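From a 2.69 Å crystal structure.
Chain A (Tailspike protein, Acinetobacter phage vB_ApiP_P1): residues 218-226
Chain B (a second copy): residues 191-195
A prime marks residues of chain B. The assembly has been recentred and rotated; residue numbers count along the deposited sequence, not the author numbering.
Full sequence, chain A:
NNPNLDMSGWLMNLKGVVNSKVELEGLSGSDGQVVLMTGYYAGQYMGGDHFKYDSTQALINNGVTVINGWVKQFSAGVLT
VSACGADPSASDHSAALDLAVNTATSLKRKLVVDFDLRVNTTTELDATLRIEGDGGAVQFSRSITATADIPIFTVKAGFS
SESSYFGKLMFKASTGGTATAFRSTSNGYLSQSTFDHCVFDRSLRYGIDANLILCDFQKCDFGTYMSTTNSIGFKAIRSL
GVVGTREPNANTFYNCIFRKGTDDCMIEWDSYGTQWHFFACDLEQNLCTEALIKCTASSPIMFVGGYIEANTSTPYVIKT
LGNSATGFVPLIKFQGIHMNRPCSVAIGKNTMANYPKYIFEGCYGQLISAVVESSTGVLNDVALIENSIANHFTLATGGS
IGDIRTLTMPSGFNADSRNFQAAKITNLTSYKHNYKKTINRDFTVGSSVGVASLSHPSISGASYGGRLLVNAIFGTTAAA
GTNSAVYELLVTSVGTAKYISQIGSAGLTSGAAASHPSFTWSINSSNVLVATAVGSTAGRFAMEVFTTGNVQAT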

# COMPACT_ATOMS: atom_id res chain seq x y z
N GLN A 218 -12.88 1.60 -9.83
CA GLN A 218 -11.69 1.74 -10.67
C GLN A 218 -11.79 3.06 -11.44
O GLN A 218 -12.49 3.15 -12.45
CB GLN A 218 -11.55 0.55 -11.61
CG GLN A 218 -11.37 -0.77 -10.90
CD GLN A 218 -10.07 -0.85 -10.12
OE1 GLN A 218 -9.13 -0.10 -10.39
NE2 GLN A 218 -10.01 -1.75 -9.15
N LYS A 219 -11.07 4.07 -10.95
CA LYS A 219 -10.99 5.39 -11.57
C LYS A 219 -12.37 5.96 -11.85
O LYS A 219 -12.69 6.38 -12.97
CB LYS A 219 -10.13 5.36 -12.83
CG LYS A 219 -9.62 6.74 -13.21
CD LYS A 219 -8.38 6.68 -14.08
CE LYS A 219 -7.76 8.06 -14.23
NZ LYS A 219 -6.40 7.99 -14.82
N CYS A 220 -13.21 5.96 -10.83
CA CYS A 220 -14.51 6.60 -10.93
C CYS A 220 -14.37 8.09 -10.62
O CYS A 220 -13.36 8.54 -10.06
CB CYS A 220 -15.51 5.95 -9.98
SG CYS A 220 -15.89 4.23 -10.38
N ASP A 221 -15.38 8.85 -11.00
CA ASP A 221 -15.38 10.29 -10.78
C ASP A 221 -16.68 10.69 -10.10
O ASP A 221 -17.76 10.29 -10.53
CB ASP A 221 -15.21 11.05 -12.10
CG ASP A 221 -15.01 12.54 -11.89
OD1 ASP A 221 -15.94 13.20 -11.38
OD2 ASP A 221 -13.92 13.05 -12.23
N PHE A 222 -16.57 11.50 -9.04
CA PHE A 222 -17.71 11.95 -8.26
C PHE A 222 -17.70 13.47 -8.22
O PHE A 222 -16.94 14.08 -7.46
CB PHE A 222 -17.67 11.37 -6.85
CG PHE A 222 -17.87 9.88 -6.79
CD1 PHE A 222 -16.80 9.02 -6.99
CD2 PHE A 222 -19.12 9.34 -6.53
CE1 PHE A 222 -16.98 7.65 -6.93
CE2 PHE A 222 -19.30 7.97 -6.47
CZ PHE A 222 -18.23 7.12 -6.67
N GLY A 223 -18.55 14.09 -9.04
CA GLY A 223 -18.85 15.50 -8.92
C GLY A 223 -17.91 16.46 -9.63
O GLY A 223 -18.00 17.67 -9.39
N THR A 224 -17.04 15.97 -10.51
CA THR A 224 -16.18 16.89 -11.26
C THR A 224 -16.99 17.66 -12.29
O THR A 224 -16.88 18.89 -12.39
CB THR A 224 -15.03 16.14 -11.93
OG1 THR A 224 -14.28 15.43 -10.94
CG2 THR A 224 -14.11 17.11 -12.65
N TYR A 225 -17.81 16.95 -13.06
CA TYR A 225 -18.61 17.55 -14.11
C TYR A 225 -20.05 17.72 -13.63
O TYR A 225 -20.54 16.95 -12.79
CB TYR A 225 -18.58 16.68 -15.38
CG TYR A 225 -17.18 16.41 -15.88
CD1 TYR A 225 -16.54 17.30 -16.73
CD2 TYR A 225 -16.50 15.26 -15.49
CE1 TYR A 225 -15.26 17.06 -17.18
CE2 TYR A 225 -15.22 15.01 -15.94
CZ TYR A 225 -14.60 15.91 -16.79
OH TYR A 225 -13.33 15.67 -17.24
N MSE A 226 -20.71 18.74 -14.16
CA MSE A 226 -22.07 19.07 -13.73
C MSE A 226 -22.94 19.46 -14.92
O MSE A 226 -22.76 20.54 -15.50
CB MSE A 226 -22.02 20.21 -12.71
CG MSE A 226 -23.29 20.38 -11.90
SE MSE A 226 -23.31 22.08 -10.93
CE MSE A 226 -23.52 21.41 -9.12
N SER B 191 -4.32 14.61 -19.67
CA SER B 191 -5.00 14.63 -18.38
C SER B 191 -6.14 13.61 -18.34
O SER B 191 -6.84 13.41 -19.34
CB SER B 191 -5.55 16.02 -18.08
OG SER B 191 -6.38 16.01 -16.94
N GLN B 192 -6.31 12.99 -17.18
CA GLN B 192 -7.41 12.08 -16.88
C GLN B 192 -7.51 10.96 -17.92
O GLN B 192 -8.54 10.73 -18.55
CB GLN B 192 -8.74 12.84 -16.78
CG GLN B 192 -8.81 13.79 -15.59
CD GLN B 192 -10.17 14.44 -15.45
OE1 GLN B 192 -10.91 14.58 -16.42
NE2 GLN B 192 -10.51 14.83 -14.22
N SER B 193 -6.40 10.24 -18.07
CA SER B 193 -6.30 9.15 -19.03
C SER B 193 -6.07 7.83 -18.31
O SER B 193 -5.71 7.79 -17.13
CB SER B 193 -5.18 9.39 -20.04
OG SER B 193 -5.17 8.38 -21.04
N THR B 194 -6.28 6.74 -19.04
CA THR B 194 -6.03 5.40 -18.54
C THR B 194 -5.34 4.59 -19.63
O THR B 194 -5.80 4.58 -20.78
CB THR B 194 -7.34 4.70 -18.12
OG1 THR B 194 -7.97 5.45 -17.08
CG2 THR B 194 -7.05 3.29 -17.63
N PHE B 195 -4.25 3.94 -19.28
CA PHE B 195 -3.51 3.08 -20.19
C PHE B 195 -3.67 1.65 -19.68
O PHE B 195 -3.02 1.24 -18.71
CB PHE B 195 -2.04 3.49 -20.28
CG PHE B 195 -1.84 4.86 -20.88
CD1 PHE B 195 -1.89 5.99 -20.09
CD2 PHE B 195 -1.62 5.01 -22.24
CE1 PHE B 195 -1.71 7.25 -20.64
CE2 PHE B 195 -1.44 6.26 -22.80
CZ PHE B 195 -1.49 7.38 -21.99

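The two stretches meet through side chains rather than through paired backbones. Their nearest CA atoms, those of Lys219 and Thr194′, lie 8.6 Å apart, too far for main-chain hydrogen bonding at that point, and both hydrogen bonds between the stretches start from a side chain of chain A. The contact is small, burying 213 Å² summed over both sides, and most of that area belongs to Lys219 and Gln192′, each with 64 Å² covered by the other stretch. These two residues also share an unusual backbone: phi/psi is 52/51° at Lys219 and 54/56° at Gln192′, both in the left-handed region. At Gln192′ the chain turns a corner, and the CA-to-CB bond there points toward chain A.

One hydrogen bond joins a side chain to the backbone. Lys219 extends with all four chi angles in t, and its CA-to-CB bond is directed toward chain B, so the ammonium group reaches the main chain of the partner. Lys219 NZ donates to Ser193′ O at 2.4 Å, a very short separation whose exact value should be read with caution at 2.69 Å resolution. A carbonyl is a natural acceptor for a charged ammonium, and using it leaves the Ser193′ side chain uninvolved: its CA-to-CB bond points away, and OG is hydrogen-bonded elsewhere in the structure.

The second hydrogen bond links two side chains. Tyr225 OH donates to Gln192′ OE1 at 2.8 Å. The CA-to-CB bond of Tyr225 runs sideways, but chi1 of -55° (m) and the length of the ring bring the hydroxyl to the glutamine. The amide oxygen sits at the ring edge, near the ring plane, as suits a phenol donor.

Packing contacts accompany these bonds. The aliphatic part of Lys219 runs past Thr194′, with Lys219 CD 3.3 Å from Thr194′ OG1; this is a contact of a methylene with a hydroxyl that is itself hydrogen-bonded elsewhere. At the other side of the Gln192′ amide, NE2 lies 4.3 Å from Asp221 OD2, a distance that supports proximity but not a hydrogen bond.

Within chain A, that carboxylate is held by Thr224. Thr224 N donates to Asp221 OD1 at 3.1 Å with an N-H...acceptor angle of 153°, while Thr224 OG1 donates to Asp221 OD2 at 2.7 Å. Both carboxylate oxygens are thereby engaged across the turn, which passes through Gly223 at a phi of 86°, a positive value that favours glycine.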